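Side-chain contacts in pentatricopeptide repeat-containing protein 10, chloroplastic (Zea mays, PDB 4M59), which binds specifically to intergenic RNA elements of the chloroplast atpH and psaJ regions, stabilising the transcripts by blocking exonucleases: residues 10-15 with 43-48; 303-308 with 313-318; 474-479 with 504-509. The protein carries 4 engineered substitutions. All blocks are in the same frame, centred on the assembly; numbering follows the deposited sequence.

Interaction 1. Residues 10-15 with 43-48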
loop_
_atom_site.group_PDB
_atom_site.type_symbol
_atom_site.label_atom_id
_atom_site.label_comp_id
_atom_site.label_asym_id
_atom_site.label_seq_id
_atom_site.Cartn_x
_atom_site.Cartn_y
_atom_site.Cartn_z
ATOM N N VAL A 10 -46.074 -4.808 21.729
ATOM C CA VAL A 10 -46.489 -5.526 20.554
ATOM C C VAL A 10 -46.343 -4.631 19.357
ATOM O O VAL A 10 -46.132 -5.088 18.243
ATOM C CB VAL A 10 -47.953 -5.907 20.663
ATOM C CG1 VAL A 10 -48.329 -6.851 19.559
ATOM C CG2 VAL A 10 -48.217 -6.525 22.022
ATOM N N LEU A 11 -46.466 -3.341 19.561
ATOM C CA LEU A 11 -46.390 -2.487 18.401
ATOM C C LEU A 11 -44.953 -2.180 18.019
ATOM O O LEU A 11 -44.640 -2.014 16.866
ATOM C CB LEU A 11 -47.136 -1.193 18.637
ATOM C CG LEU A 11 -47.661 -0.630 17.338
ATOM C CD1 LEU A 11 -48.695 -1.551 16.789
ATOM C CD2 LEU A 11 -48.268 0.658 17.645
ATOM N N VAL A 12 -44.092 -2.076 18.998
ATOM C CA VAL A 12 -42.696 -1.849 18.700
ATOM C C VAL A 12 -42.172 -2.906 17.756
ATOM O O VAL A 12 -41.529 -2.597 16.762
ATOM C CB VAL A 12 -41.870 -1.874 19.967
ATOM C CG1 VAL A 12 -40.415 -1.976 19.633
ATOM C CG2 VAL A 12 -42.141 -0.638 20.785
ATOM N N LEU A 13 -42.463 -4.162 18.061
ATOM C CA LEU A 13 -41.972 -5.269 17.265
ATOM C C LEU A 13 -42.390 -5.171 15.816
ATOM O O LEU A 13 -41.721 -5.685 14.931
ATOM C CB LEU A 13 -42.469 -6.585 17.837
ATOM C CG LEU A 13 -41.988 -6.968 19.230
ATOM C CD1 LEU A 13 -42.518 -8.339 19.625
ATOM C CD2 LEU A 13 -40.487 -6.968 19.251
ATOM N N ALA A 14 -43.516 -4.523 15.572
ATOM C CA ALA A 14 -44.012 -4.389 14.219
ATOM C C ALA A 14 -43.049 -3.514 13.481
ATOM O O ALA A 14 -42.445 -3.931 12.503
ATOM C CB ALA A 14 -45.393 -3.770 14.209
ATOM N N ILE A 15 -42.902 -2.279 13.951
ATOM C CA ILE A 15 -41.995 -1.326 13.326
ATOM C C ILE A 15 -40.565 -1.855 13.312
ATOM O O ILE A 15 -39.832 -1.661 12.341
ATOM C CB ILE A 15 -42.021 0.035 14.048
ATOM C CG1 ILE A 15 -43.420 0.324 14.593
ATOM C CG2 ILE A 15 -41.573 1.144 13.109
ATOM C CD1 ILE A 15 -43.460 1.425 15.628
ATOM N N LEU A 43 -39.629 5.390 21.256
ATOM C CA LEU A 43 -38.247 5.670 20.893
ATOM C C LEU A 43 -37.276 4.929 21.807
ATOM O O LEU A 43 -36.333 4.290 21.340
ATOM C CB LEU A 43 -37.975 7.172 20.940
ATOM C CG LEU A 43 -38.839 8.042 20.024
ATOM C CD1 LEU A 43 -38.127 9.349 19.712
ATOM C CD2 LEU A 43 -39.185 7.298 18.745
ATOM N N LYS A 44 -37.518 5.043 23.108
ATOM C CA LYS A 44 -36.681 4.399 24.110
ATOM C C LYS A 44 -36.684 2.892 23.913
ATOM O O LYS A 44 -35.666 2.231 24.122
ATOM C CB LYS A 44 -37.164 4.746 25.517
ATOM C CG LYS A 44 -36.284 4.202 26.631
ATOM C CD LYS A 44 -36.172 5.190 27.782
ATOM C CE LYS A 44 -35.663 4.513 29.041
ATOM N NZ LYS A 44 -35.090 5.491 30.006
ATOM N N ALA A 45 -37.828 2.350 23.509
ATOM C CA ALA A 45 -37.920 0.924 23.263
ATOM C C ALA A 45 -37.206 0.511 21.997
ATOM O O ALA A 45 -36.561 -0.527 21.956
ATOM C CB ALA A 45 -39.365 0.488 23.204
ATOM N N LEU A 46 -37.328 1.310 20.951
ATOM C CA LEU A 46 -36.717 0.948 19.690
ATOM C C LEU A 46 -35.203 0.942 19.798
ATOM O O LEU A 46 -34.538 0.208 19.089
ATOM C CB LEU A 46 -37.172 1.892 18.592
ATOM C CG LEU A 46 -38.654 1.801 18.232
ATOM C CD1 LEU A 46 -39.111 3.036 17.501
ATOM C CD2 LEU A 46 -38.902 0.597 17.378
ATOM N N GLU A 47 -34.667 1.770 20.693
ATOM C CA GLU A 47 -33.228 1.853 20.892
ATOM C C GLU A 47 -32.727 0.725 21.786
ATOM O O GLU A 47 -31.562 0.334 21.718
ATOM C CB GLU A 47 -32.848 3.208 21.494
ATOM C CG GLU A 47 -33.065 4.386 20.555
ATOM C CD GLU A 47 -32.713 5.713 21.199
ATOM O OE1 GLU A 47 -32.043 5.706 22.252
ATOM O OE2 GLU A 47 -33.106 6.764 20.648
ATOM N N LEU A 48 -33.618 0.206 22.629
ATOM C CA LEU A 48 -33.268 -0.879 23.537
ATOM C C LEU A 48 -32.998 -2.170 22.778
ATOM O O LEU A 48 -32.536 -3.155 23.355
ATOM C CB LEU A 48 -34.384 -1.096 24.564
ATOM C CG LEU A 48 -34.154 -2.205 25.590
ATOM C CD1 LEU A 48 -33.378 -1.677 26.790
ATOM C CD2 LEU A 48 -35.476 -2.816 26.028
#

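Interaction 2. Residues 303-308 with 313-318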
loop_
_atom_site.group_PDB
_atom_site.type_symbol
_atom_site.label_atom_id
_atom_site.label_comp_id
_atom_site.label_asym_id
_atom_site.label_seq_id
_atom_site.Cartn_x
_atom_site.Cartn_y
_atom_site.Cartn_z
ATOM N N ALA A 303 20.094 3.513 15.131
ATOM C CA ALA A 303 20.937 4.262 16.027
ATOM C C ALA A 303 20.482 4.082 17.458
ATOM O O ALA A 303 21.305 3.867 18.330
ATOM C CB ALA A 303 20.923 5.696 15.655
ATOM N N LEU A 304 19.183 4.146 17.709
ATOM C CA LEU A 304 18.708 3.949 19.072
ATOM C C LEU A 304 19.062 2.562 19.490
ATOM O O LEU A 304 19.393 2.317 20.643
ATOM C CB LEU A 304 17.195 4.111 19.193
ATOM C CG LEU A 304 16.557 3.941 20.586
ATOM C CD1 LEU A 304 15.268 4.701 20.644
ATOM C CD2 LEU A 304 16.283 2.502 20.984
ATOM N N PHE A 305 18.965 1.647 18.545
ATOM C CA PHE A 305 19.143 0.268 18.892
ATOM C C PHE A 305 20.565 0.060 19.358
ATOM O O PHE A 305 20.810 -0.735 20.246
ATOM C CB PHE A 305 18.775 -0.647 17.736
ATOM C CG PHE A 305 18.591 -2.054 18.146
ATOM C CD1 PHE A 305 17.933 -2.350 19.306
ATOM C CD2 PHE A 305 19.084 -3.079 17.394
ATOM C CE1 PHE A 305 17.769 -3.625 19.694
ATOM C CE2 PHE A 305 18.918 -4.355 17.791
ATOM C CZ PHE A 305 18.259 -4.626 18.940
ATOM N N ASP A 306 21.489 0.806 18.765
ATOM C CA ASP A 306 22.886 0.759 19.175
ATOM C C ASP A 306 23.029 1.232 20.615
ATOM O O ASP A 306 23.913 0.780 21.342
ATOM C CB ASP A 306 23.736 1.636 18.257
ATOM C CG ASP A 306 24.389 0.850 17.136
ATOM O OD1 ASP A 306 24.231 -0.389 17.105
ATOM O OD2 ASP A 306 25.059 1.473 16.285
ATOM N N GLN A 307 22.152 2.144 21.025
ATOM C CA GLN A 307 22.209 2.720 22.364
ATOM C C GLN A 307 21.535 1.843 23.415
ATOM O O GLN A 307 22.079 1.629 24.496
ATOM C CB GLN A 307 21.589 4.118 22.370
ATOM C CG GLN A 307 22.529 5.214 21.895
ATOM C CD GLN A 307 23.095 4.940 20.515
ATOM O OE1 GLN A 307 22.918 3.855 19.963
ATOM N NE2 GLN A 307 23.775 5.928 19.949
ATOM N N MET A 308 20.348 1.336 23.098
ATOM C CA MET A 308 19.620 0.483 24.029
ATOM C C MET A 308 20.540 -0.590 24.600
ATOM O O MET A 308 20.280 -1.141 25.669
ATOM C CB MET A 308 18.420 -0.171 23.345
ATOM C CG MET A 308 17.693 -1.184 24.216
ATOM S SD MET A 308 16.386 -2.053 23.335
ATOM C CE MET A 308 15.947 -3.308 24.534
ATOM N N PHE A 313 20.031 -2.125 28.927
ATOM C CA PHE A 313 19.013 -3.088 28.513
ATOM C C PHE A 313 19.478 -3.968 27.358
ATOM O O PHE A 313 20.028 -3.479 26.373
ATOM C CB PHE A 313 17.716 -2.369 28.130
ATOM C CG PHE A 313 17.208 -1.431 29.187
ATOM C CD1 PHE A 313 17.376 -1.719 30.530
ATOM C CD2 PHE A 313 16.565 -0.255 28.834
ATOM C CE1 PHE A 313 16.912 -0.856 31.503
ATOM C CE2 PHE A 313 16.099 0.611 29.802
ATOM C CZ PHE A 313 16.271 0.312 31.138
ATOM N N VAL A 314 19.245 -5.269 27.489
ATOM C CA VAL A 314 19.599 -6.226 26.447
ATOM C C VAL A 314 18.342 -6.693 25.730
ATOM O O VAL A 314 17.417 -7.215 26.367
ATOM C CB VAL A 314 20.335 -7.448 27.023
ATOM C CG1 VAL A 314 21.188 -8.105 25.952
ATOM C CG2 VAL A 314 21.191 -7.044 28.215
ATOM N N PRO A 315 18.285 -6.516 24.414
ATOM C CA PRO A 315 17.088 -6.886 23.646
ATOM C C PRO A 315 16.934 -8.399 23.467
ATOM O O PRO A 315 17.935 -9.102 23.336
ATOM C CB PRO A 315 17.326 -6.220 22.292
ATOM C CG PRO A 315 18.809 -6.144 22.169
ATOM C CD PRO A 315 19.321 -5.907 23.562
ATOM N N ASN A 316 15.694 -8.888 23.456
ATOM C CA ASN A 316 15.440 -10.305 23.239
ATOM C C ASN A 316 15.128 -10.601 21.775
ATOM O O ASN A 316 15.514 -9.842 20.889
ATOM C CB ASN A 316 14.294 -10.787 24.129
ATOM C CG ASN A 316 13.123 -9.832 24.136
ATOM O OD1 ASN A 316 13.146 -8.795 23.472
ATOM N ND2 ASN A 316 12.083 -10.178 24.884
ATOM N N VAL A 317 14.425 -11.703 21.528
ATOM C CA VAL A 317 14.120 -12.109 20.170
ATOM C C VAL A 317 12.989 -11.302 19.590
ATOM O O VAL A 317 12.956 -11.043 18.404
ATOM C CB VAL A 317 13.719 -13.560 20.113
ATOM C CG1 VAL A 317 13.922 -14.079 18.733
ATOM C CG2 VAL A 317 14.547 -14.349 21.065
ATOM N N ASN A 318 12.052 -10.913 20.437
ATOM C CA ASN A 318 10.918 -10.142 19.989
ATOM C C ASN A 318 11.359 -8.777 19.567
ATOM O O ASN A 318 10.859 -8.226 18.603
ATOM C CB ASN A 318 9.907 -10.005 21.105
ATOM C CG ASN A 318 9.625 -11.302 21.781
ATOM O OD1 ASN A 318 9.959 -12.362 21.266
ATOM N ND2 ASN A 318 9.001 -11.243 22.940
#

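Interaction 3. Residues 474-479 with 504-509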
loop_
_atom_site.group_PDB
_atom_site.type_symbol
_atom_site.label_atom_id
_atom_site.label_comp_id
_atom_site.label_asym_id
_atom_site.label_seq_id
_atom_site.Cartn_x
_atom_site.Cartn_y
_atom_site.Cartn_z
ATOM N N ALA A 474 -2.595 -20.112 -27.524
ATOM C CA ALA A 474 -3.651 -21.106 -27.486
ATOM C C ALA A 474 -4.040 -21.481 -26.066
ATOM O O ALA A 474 -5.102 -22.045 -25.837
ATOM C CB ALA A 474 -3.244 -22.331 -28.257
ATOM N N GLY A 475 -3.169 -21.180 -25.116
ATOM C CA GLY A 475 -3.435 -21.470 -23.722
ATOM C C GLY A 475 -4.129 -20.304 -23.066
ATOM O O GLY A 475 -4.810 -20.458 -22.065
ATOM N N ILE A 476 -3.947 -19.133 -23.635
ATOM C CA ILE A 476 -4.673 -17.977 -23.181
ATOM C C ILE A 476 -6.122 -18.183 -23.496
ATOM O O ILE A 476 -6.954 -18.247 -22.611
ATOM C CB ILE A 476 -4.233 -16.741 -23.908
ATOM C CG1 ILE A 476 -2.808 -16.390 -23.509
ATOM C CG2 ILE A 476 -5.160 -15.600 -23.593
ATOM C CD1 ILE A 476 -2.274 -15.202 -24.226
ATOM N N ALA A 477 -6.410 -18.299 -24.780
ATOM C CA ALA A 477 -7.759 -18.504 -25.256
ATOM C C ALA A 477 -8.393 -19.648 -24.515
ATOM O O ALA A 477 -9.566 -19.617 -24.199
ATOM C CB ALA A 477 -7.732 -18.799 -26.718
ATOM N N ALA A 478 -7.596 -20.651 -24.214
ATOM C CA ALA A 478 -8.074 -21.789 -23.466
ATOM C C ALA A 478 -8.464 -21.394 -22.062
ATOM O O ALA A 478 -9.157 -22.130 -21.378
ATOM C CB ALA A 478 -7.017 -22.849 -23.422
ATOM N N ILE A 479 -8.011 -20.223 -21.633
ATOM C CA ILE A 479 -8.358 -19.712 -20.314
ATOM C C ILE A 479 -9.581 -18.810 -20.417
ATOM O O ILE A 479 -10.470 -18.850 -19.570
ATOM C CB ILE A 479 -7.193 -18.934 -19.681
ATOM C CG1 ILE A 479 -6.016 -19.875 -19.419
ATOM C CG2 ILE A 479 -7.642 -18.257 -18.394
ATOM C CD1 ILE A 479 -4.999 -19.334 -18.438
ATOM N N PHE A 504 -1.711 -8.309 -24.747
ATOM C CA PHE A 504 -0.949 -7.230 -25.314
ATOM C C PHE A 504 0.411 -7.773 -25.624
ATOM O O PHE A 504 0.922 -7.602 -26.715
ATOM C CB PHE A 504 -0.826 -6.089 -24.326
ATOM C CG PHE A 504 -0.094 -4.909 -24.863
ATOM C CD1 PHE A 504 -0.536 -4.266 -25.986
ATOM C CD2 PHE A 504 1.024 -4.435 -24.237
ATOM C CE1 PHE A 504 0.131 -3.184 -26.475
ATOM C CE2 PHE A 504 1.687 -3.353 -24.730
ATOM C CZ PHE A 504 1.239 -2.727 -25.847
ATOM N N LYS A 505 0.986 -8.457 -24.650
ATOM C CA LYS A 505 2.331 -8.973 -24.780
ATOM C C LYS A 505 2.412 -9.930 -25.946
ATOM O O LYS A 505 3.475 -10.121 -26.522
ATOM C CB LYS A 505 2.762 -9.680 -23.500
ATOM N N CYS A 506 1.276 -10.525 -26.283
ATOM C CA CYS A 506 1.191 -11.449 -27.394
ATOM C C CYS A 506 0.428 -10.813 -28.543
ATOM O O CYS A 506 0.094 -11.476 -29.511
ATOM C CB CYS A 506 0.504 -12.741 -26.968
ATOM S SG CYS A 506 1.337 -13.645 -25.678
ATOM N N ARG A 507 0.157 -9.520 -28.426
ATOM C CA ARG A 507 -0.504 -8.764 -29.482
ATOM C C ARG A 507 -1.804 -9.389 -29.941
ATOM O O ARG A 507 -2.050 -9.504 -31.132
ATOM C CB ARG A 507 0.418 -8.600 -30.678
ATOM C CG ARG A 507 1.801 -8.142 -30.324
ATOM C CD ARG A 507 1.958 -6.651 -30.457
ATOM N NE ARG A 507 2.357 -6.036 -29.198
ATOM C CZ ARG A 507 3.587 -6.077 -28.700
ATOM N NH1 ARG A 507 4.550 -6.708 -29.349
ATOM N NH2 ARG A 507 3.851 -5.491 -27.545
ATOM N N ARG A 508 -2.639 -9.792 -29.000
ATOM C CA ARG A 508 -3.949 -10.304 -29.342
ATOM C C ARG A 508 -4.994 -9.250 -29.129
ATOM O O ARG A 508 -5.624 -9.213 -28.091
ATOM C CB ARG A 508 -4.291 -11.505 -28.485
ATOM C CG ARG A 508 -3.855 -12.802 -29.066
ATOM C CD ARG A 508 -5.037 -13.689 -29.257
ATOM N NE ARG A 508 -5.496 -14.261 -28.007
ATOM C CZ ARG A 508 -6.747 -14.617 -27.786
ATOM N NH1 ARG A 508 -7.651 -14.434 -28.724
ATOM N NH2 ARG A 508 -7.099 -15.139 -26.630
ATOM N N LEU A 509 -5.182 -8.398 -30.122
ATOM C CA LEU A 509 -6.140 -7.310 -30.042
ATOM C C LEU A 509 -7.542 -7.779 -29.712
ATOM O O LEU A 509 -8.224 -7.202 -28.876
ATOM C CB LEU A 509 -6.180 -6.562 -31.364
ATOM C CG LEU A 509 -7.472 -5.800 -31.570
ATOM C CD1 LEU A 509 -7.155 -4.364 -31.797
ATOM C CD2 LEU A 509 -8.216 -6.391 -32.730
#

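Interaction 1. Residues 10-15 with 43-48
V12 on helix 8-16 meets A45 and L46 on helix 39-47 in a helix-to-helix contact of the N-terminal part of the all-helical, superhelical solenoid. The two helices are joined along the chain by the short helices 23-29 and 31-35, so the contact brings the first helix of the model back onto the fourth. The backbones come near, with V12 CA 6.7 Å from L46 CA, and the touching groups are all apolar, methyl to methyl. V12 divides its two methyls between two residues. CG1, set anti to the backbone N (chi1 166°), lies 3.7 Å from L46 CD2, while CG2 turns to A45 CB at 3.9 Å. V12 and L46 run past each other in opposite directions, and the leucine uses one branch of its fork for the valine. I15, one turn further along, widens the apolar surface more loosely, its CB 4.6 Å from L46 CD2. Neighbouring helices close in around this pair: I15 also rests on L23 and L27, L46 on A55 of helix 52-65. Both V12 and L46 are buried, whereas A45 is partly exposed. The same L46 CD2 that touches V12 CG1 also comes within 4.2 Å of V12 O.

Interaction 2. Residues 303-308 with 313-318
F305 and M308 both set CG anti to the backbone N (chi1 -165° and 174°), and from helix 298-310 each side chain reaches the F313-P315 linker. M308 stays extended to its end, with chi2 and chi3 also near 180°, which carries the CE methyl 3.9 Å from P315 CB. The methionine chain and the proline ring point opposite ways as they pass, and it is the CE methyl that touches. F305 meets the same proline at another side of its ring: F305 CZ lies 3.6 Å from P315 CG, and F305 CE1 is 3.7 Å from P315 CB. The phenyl ring crosses the pyrrolidine obliquely. Of the F313 side chain it is CB that touches, 4.1 Å from M308 CG, and its ring leads away.

This is the turn between consecutive helices of a PPR solenoid, at the predicted boundary of the seventh and eighth repeats. N316 follows as N-cap of helix 317-328, OD1 also hydrogen-bonding T319 OG1. F305 further packs edge-to-face with Y320 and forms a cation-pi pair with K309. An alanine here is likely to open a gap beside P315 and leave Y320 without its ring partner and K309 without its aromatic mate. M308 also packs on Q593 of the second subunit. Across the two segments the grip is apolar, so the fit of methyl, phenyl and proline ring, rather than directional bonds between the segments, is likely to contribute to holding the linker here.

Interaction 3. Residues 474-479 with 504-509
The backbones at I476 and C506 stand well apart, their CA atoms 9.7 Å from each other, and C506 in the F504-R507 type I turn and R508 just after it both point their side chains toward helix 473-483. R508 supplies most of the reach. Its chain bends at chi2 and chi3 (-121° and -76°), bringing NH2 back to the helix: I476 CG2 lies 3.6 Å from R508 NH2, at the guanidinium edge and in its plane, and A477 CB is 3.7 Å from the same nitrogen. C506 SG makes a looser apolar touch, 4.2 Å from I476 CD1. The turn is part of a Schellman motif that ends helix 493-504, with R507 at positive phi as its C-prime residue and R507 N bonded to F504 O at 2.7 Å. The contact joins predicted PPR repeats 12 and 13 of the solenoid, close to the bound RNA. Salt bridges from R508 NH2 to E480 and from NH1 to D510 tie down both terminal nitrogens and probably limit rotation of the guanidinium. On the RNA-facing part of the turn, F504 packs on a phosphate and R507 makes a long, weak ion pair with an RNA phosphate.

In the fold
All three contacts bind neighbouring pieces of one helical solenoid, yet they lie far apart along it: their centres are 54 to 60 Å from one another and none touches another. Interaction 1 is buried and purely aliphatic, joining two helices near the N-terminus. Interaction 2 is also largely buried but holds a helix to the linker that follows it, with aromatic, thioether and proline groups, and lies beside the second subunit. Interaction 3, only partly buried, sets a helix against a turn and brings a charged guanidinium against aliphatic carbon. It is also the one nearest the RNA, about 3 Å at the nearest atoms, against about 12 and 17 Å for interactions 1 and 2.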